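Local structure of microcin B17-processing protein McbD (Escherichia coli str. K-12 substr. MG1655, 6GRH) at residues Y143-L157 / V352-M366. The protein is needed to turn the inactive microcin B17 precursor peptide into the active antibiotic, probably as the ATP-dependent YcaO cyclodehydratase that forms its azole rings. The protein carries 1 engineered substitution. Sequence-based numbering, arbitrary orientation.
Sequences YPDRDTCGCSFHGSL and VWYTKIVSPDFFLHM. With EDO (1,2-ethanediol), chain Q.
Lys356 is extended through chi3, its CG trans to the backbone N (chi1 -175°), and bends only at chi4 (76°), which carries NZ past Cys151 SG to the carbonyl oxygens of the loop 147-150. There NZ of Lys356 donates to Cys149 O at 2.6 Å and to Asp147 O at 3.1 Å, and also to water 1, which in turn touches Asp147 OD1 and Leu364 O. Asp147 holds its carboxylate between backbone N and carbonyl carbon (chi1 71°). OD2 of Asp147 takes Met366 N on its syn lone pair at 2.9 Å, nearly straight, and also bonds Tyr286; OD1 receives Cys149 N from above the carboxylate plane, closing an Asx turn. The His365 ring lies over the Asp145 backbone, with Tyr143 OH at its edge, 3.4 Å from His365 CD2; its NE2 bonds Ala371 O. Beyond the type II turn 148-151, strand 151-154 runs antiparallel to strand 352-358, with Ser152-Thr355 and His154-Trp353 as hydrogen-bonded pairs. Phe153 and Tyr354, a non-hydrogen-bonded pair, point the same way side by side, CD1 of Phe153 3.5 Å from CE2 of Tyr354, while Val352 packs on Phe153 CE1 and CZ. On the opposite face of the sheet, Leu157, the first residue of helix 157-180, sets CB 3.9 Å from the centroid of the six-membered ring of Trp353; ethanediol O2 accepts from NE1 at the indole edge. Glu19 of an McbB subunit bonds Leu157 N at this end. Two carbonyls, a water and Asp147 OD1, 4.5 Å from Lys356 NZ, probably stabilise the buried lysine's positive charge; NZ joins the turn directly to strand 352-358, while water 1 and the Asp147 OD2 bond join it to the loop 364-366 within the YcaO fold.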
loop_
_atom_site.group_PDB
_atom_site.type_symbol
_atom_site.label_atom_id
_atom_site.label_comp_id
_atom_site.label_asym_id
_atom_site.label_seq_id
_atom_site.Cartn_x
_atom_site.Cartn_y
_atom_site.Cartn_z
ATOM N N TYR E 143 2.111 57.977 17.175
ATOM C CA TYR E 143 1.307 57.125 16.296
ATOM C C TYR E 143 0.965 55.844 17.048
ATOM O O TYR E 143 1.582 54.804 16.810
ATOM C CB TYR E 143 2.069 56.841 14.995
ATOM C CG TYR E 143 1.231 56.188 13.923
ATOM C CD1 TYR E 143 0.387 56.934 13.119
ATOM C CD2 TYR E 143 1.276 54.811 13.717
ATOM C CE1 TYR E 143 -0.389 56.329 12.129
ATOM C CE2 TYR E 143 0.500 54.203 12.747
ATOM C CZ TYR E 143 -0.322 54.956 11.944
ATOM O OH TYR E 143 -1.078 54.316 11.001
ATOM N N PRO E 144 -0.003 55.927 17.979
ATOM C CA PRO E 144 -0.250 54.796 18.880
ATOM C C PRO E 144 -1.096 53.683 18.285
ATOM O O PRO E 144 -0.983 52.547 18.754
ATOM C CB PRO E 144 -0.975 55.443 20.075
ATOM C CG PRO E 144 -1.651 56.646 19.505
ATOM C CD PRO E 144 -0.763 57.130 18.385
ATOM N N ASP E 145 -1.926 54.003 17.293
ATOM C CA ASP E 145 -2.825 53.035 16.653
ATOM C C ASP E 145 -2.303 52.602 15.278
ATOM O O ASP E 145 -2.167 53.418 14.377
ATOM C CB ASP E 145 -4.238 53.621 16.539
ATOM C CG ASP E 145 -4.829 53.983 17.897
ATOM O OD1 ASP E 145 -4.799 53.149 18.814
ATOM O OD2 ASP E 145 -5.299 55.116 18.085
ATOM N N ARG E 146 -1.984 51.312 15.148
ATOM C CA ARG E 146 -1.443 50.705 13.933
ATOM C C ARG E 146 -2.364 49.579 13.450
ATOM O O ARG E 146 -3.084 48.967 14.241
ATOM C CB ARG E 146 -0.097 50.030 14.240
ATOM C CG ARG E 146 1.131 50.907 14.442
ATOM C CD ARG E 146 1.255 51.580 15.787
ATOM N NE ARG E 146 0.762 50.790 16.909
ATOM C CZ ARG E 146 1.406 49.794 17.521
ATOM N NH1 ARG E 146 2.617 49.387 17.125
ATOM N NH2 ARG E 146 0.809 49.180 18.544
ATOM N N ASP E 147 -2.292 49.270 12.161
ATOM C CA ASP E 147 -2.969 48.101 11.596
ATOM C C ASP E 147 -2.340 47.699 10.280
ATOM O O ASP E 147 -1.351 48.311 9.859
ATOM C CB ASP E 147 -4.491 48.325 11.491
ATOM C CG ASP E 147 -4.898 49.327 10.403
ATOM O OD1 ASP E 147 -4.133 49.587 9.441
ATOM O OD2 ASP E 147 -6.022 49.851 10.547
ATOM N N THR E 148 -2.909 46.681 9.629
ATOM C CA THR E 148 -2.304 46.080 8.455
ATOM C C THR E 148 -2.872 46.575 7.115
ATOM O O THR E 148 -2.699 45.890 6.108
ATOM C CB THR E 148 -2.480 44.541 8.483
ATOM O OG1 THR E 148 -3.881 44.225 8.501
ATOM C CG2 THR E 148 -1.811 43.937 9.665
ATOM N N CYS E 149 -3.535 47.732 7.086
ATOM C CA CYS E 149 -4.053 48.288 5.814
ATOM C C CYS E 149 -2.951 48.455 4.789
ATOM O O CYS E 149 -1.878 48.964 5.102
ATOM C CB CYS E 149 -4.705 49.654 6.003
ATOM S SG CYS E 149 -6.253 49.538 6.902
ATOM N N GLY E 150 -3.227 47.989 3.575
ATOM C CA GLY E 150 -2.293 48.076 2.480
ATOM C C GLY E 150 -1.165 47.056 2.463
ATOM O O GLY E 150 -0.299 47.149 1.608
ATOM N N CYS E 151 -1.172 46.103 3.386
ATOM C CA CYS E 151 -0.103 45.099 3.501
ATOM C C CYS E 151 -0.370 43.945 2.551
ATOM O O CYS E 151 -1.526 43.551 2.361
ATOM C CB CYS E 151 -0.023 44.538 4.909
ATOM S SG CYS E 151 0.620 45.692 6.153
ATOM N N SER E 152 0.696 43.417 1.951
ATOM C CA SER E 152 0.586 42.274 1.044
ATOM C C SER E 152 1.868 41.456 1.024
ATOM O O SER E 152 2.938 41.935 1.417
ATOM C CB SER E 152 0.228 42.733 -0.374
ATOM O OG SER E 152 -0.449 41.707 -1.076
ATOM N N PHE E 153 1.717 40.204 0.590
ATOM C CA PHE E 153 2.819 39.260 0.430
ATOM C C PHE E 153 2.640 38.559 -0.899
ATOM O O PHE E 153 1.532 38.116 -1.216
ATOM C CB PHE E 153 2.813 38.234 1.558
ATOM C CG PHE E 153 3.771 37.101 1.350
ATOM C CD1 PHE E 153 5.102 37.224 1.720
ATOM C CD2 PHE E 153 3.352 35.912 0.760
ATOM C CE1 PHE E 153 5.984 36.185 1.537
ATOM C CE2 PHE E 153 4.238 34.862 0.570
ATOM C CZ PHE E 153 5.554 34.988 0.972
ATOM N N HIS E 154 3.704 38.446 -1.687
ATOM C CA HIS E 154 3.632 37.630 -2.896
ATOM C C HIS E 154 4.995 37.193 -3.385
ATOM O O HIS E 154 5.998 37.679 -2.901
ATOM C CB HIS E 154 2.922 38.419 -4.008
ATOM C CG HIS E 154 2.043 37.558 -4.865
ATOM N ND1 HIS E 154 2.522 36.850 -5.952
ATOM C CD2 HIS E 154 0.728 37.238 -4.750
ATOM C CE1 HIS E 154 1.535 36.148 -6.482
ATOM N NE2 HIS E 154 0.436 36.369 -5.776
ATOM N N GLY E 155 5.021 36.269 -4.353
ATOM C CA GLY E 155 6.249 35.822 -5.010
ATOM C C GLY E 155 6.884 36.750 -6.030
ATOM O O GLY E 155 8.005 36.502 -6.475
ATOM N N SER E 156 6.196 37.828 -6.404
ATOM C CA SER E 156 6.786 38.862 -7.274
ATOM C C SER E 156 6.458 40.231 -6.715
ATOM O O SER E 156 5.398 40.429 -6.105
ATOM C CB SER E 156 6.335 38.709 -8.738
ATOM O OG SER E 156 5.057 39.262 -9.016
ATOM N N LEU E 157 7.402 41.156 -6.879
ATOM C CA LEU E 157 7.219 42.523 -6.419
ATOM C C LEU E 157 5.976 43.179 -7.045
ATOM O O LEU E 157 5.195 43.810 -6.331
ATOM C CB LEU E 157 8.477 43.345 -6.689
ATOM C CG LEU E 157 8.451 44.825 -6.364
ATOM C CD1 LEU E 157 7.983 45.109 -4.947
ATOM C CD2 LEU E 157 9.845 45.382 -6.598
ATOM N N VAL E 352 10.601 36.147 -2.176
ATOM C CA VAL E 352 9.254 36.511 -1.742
ATOM C C VAL E 352 9.319 37.959 -1.247
ATOM O O VAL E 352 10.375 38.404 -0.776
ATOM C CB VAL E 352 8.685 35.551 -0.696
ATOM C CG1 VAL E 352 8.640 34.115 -1.259
ATOM C CG2 VAL E 352 9.434 35.600 0.667
ATOM N N TRP E 353 8.174 38.654 -1.351
ATOM C CA TRP E 353 8.054 40.105 -1.204
ATOM C C TRP E 353 6.987 40.447 -0.189
ATOM O O TRP E 353 5.889 39.854 -0.202
ATOM C CB TRP E 353 7.687 40.719 -2.539
ATOM C CG TRP E 353 8.809 40.550 -3.493
ATOM C CD1 TRP E 353 9.039 39.483 -4.306
ATOM C CD2 TRP E 353 9.906 41.434 -3.662
ATOM N NE1 TRP E 353 10.209 39.661 -4.986
ATOM C CE2 TRP E 353 10.770 40.847 -4.600
ATOM C CE3 TRP E 353 10.250 42.677 -3.102
ATOM C CZ2 TRP E 353 11.940 41.467 -5.024
ATOM C CZ3 TRP E 353 11.430 43.294 -3.522
ATOM C CH2 TRP E 353 12.245 42.694 -4.483
ATOM N N TYR E 354 7.312 41.386 0.687
ATOM C CA TYR E 354 6.356 41.972 1.618
ATOM C C TYR E 354 6.271 43.437 1.240
ATOM O O TYR E 354 7.323 44.082 1.018
ATOM C CB TYR E 354 6.842 41.852 3.059
ATOM C CG TYR E 354 7.346 40.491 3.438
ATOM C CD1 TYR E 354 8.657 40.117 3.180
ATOM C CD2 TYR E 354 6.518 39.576 4.083
ATOM C CE1 TYR E 354 9.134 38.846 3.546
ATOM C CE2 TYR E 354 6.969 38.313 4.445
ATOM C CZ TYR E 354 8.277 37.956 4.194
ATOM O OH TYR E 354 8.728 36.708 4.571
ATOM N N THR E 355 5.056 43.960 1.129
ATOM C CA THR E 355 4.879 45.366 0.785
ATOM C C THR E 355 3.768 45.970 1.620
ATOM O O THR E 355 2.834 45.268 2.013
ATOM C CB THR E 355 4.494 45.579 -0.698
ATOM O OG1 THR E 355 3.427 44.696 -1.034
ATOM C CG2 THR E 355 5.672 45.332 -1.620
ATOM N N LYS E 356 3.853 47.283 1.838
ATOM C CA LYS E 356 2.733 48.058 2.378
ATOM C C LYS E 356 2.703 49.415 1.695
ATOM O O LYS E 356 3.719 50.124 1.641
ATOM C CB LYS E 356 2.839 48.238 3.894
ATOM C CG LYS E 356 1.639 48.949 4.556
ATOM C CD LYS E 356 1.967 49.258 6.005
ATOM C CE LYS E 356 0.917 50.068 6.765
ATOM N NZ LYS E 356 -0.249 49.228 7.138
ATOM N N ILE E 357 1.539 49.743 1.148
ATOM C CA ILE E 357 1.307 51.030 0.558
ATOM C C ILE E 357 0.737 51.947 1.619
ATOM O O ILE E 357 -0.277 51.617 2.238
ATOM C CB ILE E 357 0.428 50.938 -0.708
ATOM C CG1 ILE E 357 1.251 50.232 -1.784
ATOM C CG2 ILE E 357 0.023 52.340 -1.153
ATOM C CD1 ILE E 357 0.614 50.098 -3.129
ATOM N N VAL E 358 1.411 53.088 1.785
ATOM C CA VAL E 358 1.185 54.070 2.834
ATOM C C VAL E 358 1.121 55.463 2.221
ATOM O O VAL E 358 1.991 55.823 1.429
ATOM C CB VAL E 358 2.369 54.123 3.836
ATOM C CG1 VAL E 358 2.149 55.197 4.897
ATOM C CG2 VAL E 358 2.572 52.778 4.500
ATOM N N SER E 359 0.120 56.245 2.620
ATOM C CA SER E 359 0.065 57.663 2.293
ATOM C C SER E 359 -0.476 58.521 3.448
ATOM O O SER E 359 -1.598 58.298 3.905
ATOM C CB SER E 359 -0.778 57.907 1.053
ATOM O OG SER E 359 -0.784 59.300 0.737
ATOM N N PRO E 360 0.304 59.530 3.898
ATOM C CA PRO E 360 -0.245 60.497 4.885
ATOM C C PRO E 360 -1.302 61.451 4.327
ATOM O O PRO E 360 -1.889 62.202 5.101
ATOM C CB PRO E 360 0.994 61.274 5.337
ATOM C CG PRO E 360 1.888 61.249 4.131
ATOM C CD PRO E 360 1.681 59.888 3.501
ATOM N N ASP E 361 -1.519 61.447 3.006
ATOM C CA ASP E 361 -2.627 62.177 2.383
ATOM C C ASP E 361 -3.946 61.401 2.271
ATOM O O ASP E 361 -4.962 61.950 1.815
ATOM C CB ASP E 361 -2.181 62.683 1.011
ATOM C CG ASP E 361 -1.206 63.848 1.122
ATOM O OD1 ASP E 361 -1.345 64.658 2.069
ATOM O OD2 ASP E 361 -0.295 63.954 0.269
ATOM N N PHE E 362 -3.930 60.144 2.700
ATOM C CA PHE E 362 -5.116 59.322 2.812
ATOM C C PHE E 362 -5.178 58.876 4.277
ATOM O O PHE E 362 -4.294 59.236 5.085
ATOM C CB PHE E 362 -4.983 58.097 1.893
ATOM C CG PHE E 362 -5.084 58.399 0.409
ATOM C CD1 PHE E 362 -4.010 58.941 -0.284
ATOM C CD2 PHE E 362 -6.231 58.088 -0.299
ATOM C CE1 PHE E 362 -4.088 59.200 -1.641
ATOM C CE2 PHE E 362 -6.320 58.353 -1.667
ATOM C CZ PHE E 362 -5.241 58.897 -2.338
ATOM N N PHE E 363 -6.192 58.096 4.634
ATOM C CA PHE E 363 -6.222 57.510 5.985
ATOM C C PHE E 363 -5.024 56.584 6.232
ATOM O O PHE E 363 -4.736 55.709 5.430
ATOM C CB PHE E 363 -7.536 56.793 6.240
ATOM C CG PHE E 363 -8.705 57.721 6.269
ATOM C CD1 PHE E 363 -8.965 58.481 7.407
ATOM C CD2 PHE E 363 -9.520 57.865 5.162
ATOM C CE1 PHE E 363 -10.031 59.343 7.444
ATOM C CE2 PHE E 363 -10.595 58.718 5.191
ATOM C CZ PHE E 363 -10.853 59.476 6.322
ATOM N N LEU E 364 -4.301 56.817 7.328
ATOM C CA LEU E 364 -3.132 55.978 7.664
ATOM C C LEU E 364 -3.526 54.614 8.224
ATOM O O LEU E 364 -2.749 53.670 8.152
ATOM C CB LEU E 364 -2.178 56.713 8.629
ATOM C CG LEU E 364 -1.253 57.723 7.941
ATOM C CD1 LEU E 364 -0.516 58.571 8.957
ATOM C CD2 LEU E 364 -0.248 57.060 7.017
ATOM N N HIS E 365 -4.712 54.514 8.794
ATOM C CA HIS E 365 -5.232 53.243 9.262
ATOM C C HIS E 365 -6.758 53.334 9.303
ATOM O O HIS E 365 -7.302 54.384 8.995
ATOM C CB HIS E 365 -4.631 52.914 10.635
ATOM C CG HIS E 365 -4.949 53.918 11.692
ATOM N ND1 HIS E 365 -6.184 53.997 12.293
ATOM C CD2 HIS E 365 -4.175 54.850 12.295
ATOM C CE1 HIS E 365 -6.169 54.955 13.200
ATOM N NE2 HIS E 365 -4.956 55.480 13.232
ATOM N N MET E 366 -7.446 52.270 9.699
ATOM C CA MET E 366 -8.906 52.217 9.546
ATOM C C MET E 366 -9.733 52.354 10.821
ATOM O O MET E 366 -10.957 52.161 10.787
ATOM C CB MET E 366 -9.309 50.946 8.777
ATOM C CG MET E 366 -9.311 49.651 9.560
ATOM S SD MET E 366 -9.958 48.300 8.549
ATOM C CE MET E 366 -11.709 48.649 8.508
HETATM C C1 EDO Q . 11.448 35.954 -8.135
HETATM O O1 EDO Q . 10.716 35.547 -6.973
HETATM C C2 EDO Q . 11.887 37.407 -7.970
HETATM O O2 EDO Q . 10.912 38.174 -7.252
HETATM O O HOH W 1 -1.981 50.995 8.543
#